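Local coordinates for protein peanut lectin (Arachis hypogaea, PDB 2PEL) that binds galactose-containing carbohydrates as a homotetrameric legume lectin carrying calcium and manganese ions, at residues A[19-24]-A[43-48]. Numbering follows the deposited sequence.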
ATOM      1  N   ASN A  19      -0.607 -12.237 -18.606  1.00 18.81           N
ATOM      2  CA  ASN A  19      -0.400 -12.841 -19.896  1.00 18.18           C
ATOM      3  C   ASN A  19      -0.011 -14.316 -19.654  1.00 20.03           C
ATOM      4  O   ASN A  19       0.925 -14.521 -18.870  1.00 21.46           O
ATOM      5  CB  ASN A  19       0.794 -12.239 -20.622  1.00 21.40           C
ATOM      6  CG  ASN A  19       0.742 -10.856 -21.207  1.00 27.52           C
ATOM      7  OD1 ASN A  19       1.839 -10.341 -21.561  1.00 30.45           O
ATOM      8  ND2 ASN A  19      -0.416 -10.204 -21.337  1.00 26.03           N
ATOM      9  N   PHE A  20      -0.651 -15.236 -20.321  1.00 20.06           N
ATOM     10  CA  PHE A  20      -0.332 -16.684 -20.216  1.00 19.73           C
ATOM     11  C   PHE A  20       0.332 -17.102 -21.522  1.00 19.49           C
ATOM     12  O   PHE A  20      -0.058 -16.642 -22.607  1.00 21.66           O
ATOM     13  CB  PHE A  20      -1.547 -17.519 -19.842  1.00 22.48           C
ATOM     14  CG  PHE A  20      -2.171 -17.138 -18.524  1.00 28.09           C
ATOM     15  CD1 PHE A  20      -1.650 -17.596 -17.329  1.00 25.33           C
ATOM     16  CD2 PHE A  20      -3.299 -16.307 -18.492  1.00 34.04           C
ATOM     17  CE1 PHE A  20      -2.225 -17.259 -16.112  1.00 28.34           C
ATOM     18  CE2 PHE A  20      -3.890 -15.954 -17.286  1.00 35.86           C
ATOM     19  CZ  PHE A  20      -3.348 -16.431 -16.096  1.00 27.79           C
ATOM     20  N   GLN A  21       1.342 -17.930 -21.441  1.00 18.87           N
ATOM     21  CA  GLN A  21       2.056 -18.418 -22.637  1.00 18.56           C
ATOM     22  C   GLN A  21       2.218 -19.928 -22.401  1.00 19.61           C
ATOM     23  O   GLN A  21       2.649 -20.293 -21.294  1.00 19.34           O
ATOM     24  CB  GLN A  21       3.371 -17.719 -22.906  1.00 17.17           C
ATOM     25  CG  GLN A  21       3.304 -16.205 -22.864  1.00 16.24           C
ATOM     26  CD  GLN A  21       4.602 -15.562 -23.303  1.00 18.37           C
ATOM     27  OE1 GLN A  21       5.666 -16.053 -22.886  1.00 22.35           O
ATOM     28  NE2 GLN A  21       4.604 -14.516 -24.126  1.00 14.42           N
ATOM     29  N   GLY A  22       1.842 -20.732 -23.390  1.00 19.50           N
ATOM     30  CA  GLY A  22       1.959 -22.192 -23.254  1.00 19.17           C
ATOM     31  C   GLY A  22       0.933 -22.942 -22.419  1.00 20.37           C
ATOM     32  O   GLY A  22      -0.263 -22.583 -22.412  1.00 21.42           O
ATOM     33  N   ASP A  23       1.371 -23.984 -21.726  1.00 17.43           N
ATOM     34  CA  ASP A  23       0.524 -24.872 -20.918  1.00 17.58           C
ATOM     35  C   ASP A  23      -0.009 -24.334 -19.610  1.00 24.12           C
ATOM     36  O   ASP A  23      -0.438 -25.174 -18.768  1.00 27.19           O
ATOM     37  CB  ASP A  23       1.342 -26.183 -20.764  1.00 18.38           C
ATOM     38  CG  ASP A  23       1.753 -26.737 -22.120  1.00 22.34           C
ATOM     39  OD1 ASP A  23       0.844 -26.619 -22.981  1.00 22.36           O
ATOM     40  OD2 ASP A  23       2.863 -27.251 -22.394  1.00 20.66           O
ATOM     41  N   VAL A  24      -0.057 -23.035 -19.379  1.00 22.20           N
ATOM     42  CA  VAL A  24      -0.550 -22.464 -18.134  1.00 24.51           C
ATOM     43  C   VAL A  24      -2.041 -22.665 -17.866  1.00 25.01           C
ATOM     44  O   VAL A  24      -2.836 -22.486 -18.782  1.00 28.72           O
ATOM     45  CB  VAL A  24      -0.293 -20.938 -18.038  1.00 23.24           C
ATOM     46  CG1 VAL A  24      -0.343 -20.532 -16.574  1.00 25.71           C
ATOM     47  CG2 VAL A  24       1.007 -20.515 -18.665  1.00 27.65           C
ATOM     48  N   VAL A  43       5.615 -26.598 -21.515  1.00 17.34           N
ATOM     49  CA  VAL A  43       6.200 -25.294 -21.168  1.00 13.94           C
ATOM     50  C   VAL A  43       4.968 -24.412 -20.894  1.00 17.73           C
ATOM     51  O   VAL A  43       4.005 -24.442 -21.682  1.00 18.11           O
ATOM     52  CB  VAL A  43       7.119 -24.657 -22.228  1.00 15.54           C
ATOM     53  CG1 VAL A  43       7.492 -23.187 -21.931  1.00 12.08           C
ATOM     54  CG2 VAL A  43       8.433 -25.395 -22.477  1.00 14.04           C
ATOM     55  N   GLY A  44       5.047 -23.708 -19.794  1.00 17.09           N
ATOM     56  CA  GLY A  44       4.001 -22.764 -19.353  1.00 15.40           C
ATOM     57  C   GLY A  44       4.738 -21.532 -18.783  1.00 16.44           C
ATOM     58  O   GLY A  44       5.696 -21.688 -18.019  1.00 18.38           O
ATOM     59  N   ARG A  45       4.327 -20.341 -19.154  1.00 14.62           N
ATOM     60  CA  ARG A  45       4.964 -19.105 -18.653  1.00 14.14           C
ATOM     61  C   ARG A  45       3.835 -18.135 -18.326  1.00 16.92           C
ATOM     62  O   ARG A  45       2.808 -18.191 -19.017  1.00 17.12           O
ATOM     63  CB  ARG A  45       5.944 -18.547 -19.675  1.00 12.47           C
ATOM     64  CG  ARG A  45       6.855 -19.629 -20.254  1.00 12.06           C
ATOM     65  CD  ARG A  45       8.068 -19.070 -20.913  1.00 10.34           C
ATOM     66  NE  ARG A  45       7.797 -17.794 -21.584  1.00 11.30           N
ATOM     67  CZ  ARG A  45       8.789 -17.109 -22.184  1.00 13.13           C
ATOM     68  NH1 ARG A  45      10.037 -17.587 -22.222  1.00 13.54           N
ATOM     69  NH2 ARG A  45       8.585 -15.895 -22.720  1.00 11.86           N
ATOM     70  N   VAL A  46       3.999 -17.337 -17.301  1.00 13.51           N
ATOM     71  CA  VAL A  46       3.004 -16.335 -16.878  1.00 12.29           C
ATOM     72  C   VAL A  46       3.805 -15.023 -16.780  1.00 17.79           C
ATOM     73  O   VAL A  46       4.991 -15.029 -16.356  1.00 17.65           O
ATOM     74  CB  VAL A  46       2.253 -16.834 -15.651  1.00 15.33           C
ATOM     75  CG1 VAL A  46       3.067 -16.877 -14.365  1.00 18.99           C
ATOM     76  CG2 VAL A  46       1.017 -15.994 -15.379  1.00 18.64           C
ATOM     77  N   LEU A  47       3.216 -13.904 -17.202  1.00 16.85           N
ATOM     78  CA  LEU A  47       3.943 -12.621 -17.154  1.00 16.55           C
ATOM     79  C   LEU A  47       3.065 -11.467 -16.673  1.00 17.32           C
ATOM     80  O   LEU A  47       1.852 -11.517 -16.915  1.00 13.02           O
ATOM     81  CB  LEU A  47       4.519 -12.248 -18.539  1.00 17.87           C
ATOM     82  CG  LEU A  47       5.754 -13.021 -19.013  1.00 18.35           C
ATOM     83  CD1 LEU A  47       5.375 -14.212 -19.868  1.00 20.83           C
ATOM     84  CD2 LEU A  47       6.626 -12.088 -19.840  1.00 21.32           C
ATOM     85  N   TYR A  48       3.743 -10.512 -16.022  1.00 14.10           N
ATOM     86  CA  TYR A  48       3.005  -9.296 -15.622  1.00 13.64           C
ATOM     87  C   TYR A  48       2.827  -8.655 -17.028  1.00 13.75           C
ATOM     88  O   TYR A  48       3.835  -8.450 -17.729  1.00 14.61           O
ATOM     89  CB  TYR A  48       3.777  -8.389 -14.661  1.00  9.88           C
ATOM     90  CG  TYR A  48       3.001  -7.144 -14.325  1.00  6.45           C
ATOM     91  CD1 TYR A  48       1.705  -7.279 -13.810  1.00  9.30           C
ATOM     92  CD2 TYR A  48       3.506  -5.853 -14.521  1.00  8.93           C
ATOM     93  CE1 TYR A  48       0.901  -6.178 -13.479  1.00  8.92           C
ATOM     94  CE2 TYR A  48       2.722  -4.739 -14.195  1.00  8.82           C
ATOM     95  CZ  TYR A  48       1.446  -4.909 -13.688  1.00  9.50           C
ATOM     96  OH  TYR A  48       0.719  -3.792 -13.360  1.00 17.55           O
TER
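Q21 and R45 form a hydrogen-bonded pair between antiparallel strands, and their side chains make the tight centre of this contact. OE1 of Q21 takes two hydrogen bonds from one edge of the guanidinium, 3.0 Å from NE of R45 and 2.9 Å from NH2 of R45. Amide and guanidinium planes differ by only 18°, and R45 bends at chi3 (-35°) to bring that edge round. CD1 of L47 packs against the same amide, 3.5 Å from OE1 of Q21. With T94 O accepting from NE2 of Q21, T94 OG1 bonded to NH2 of R45, and G107 O to NH1, both polar ends are held.

F20 and V46 make a small apolar contact on the other face: the ring lies alongside V46, CE1 of F20 3.6 Å from CG2 of V46, with I32 against both. The solvent side is at exposed G22, where the strand ends, yet D23 stays bound: its N reaches O of V43 at 2.7 Å, while its OD2 accepts from N of V43 and bonds S42 OG.

Within the chain, strand 18-22 is outermost in the seven-stranded sheet of the legume lectin sandwich; strand 43-53 lies between it and strand 201-209, where G44 and V46 make backbone hydrogen bonds with A208 and F206.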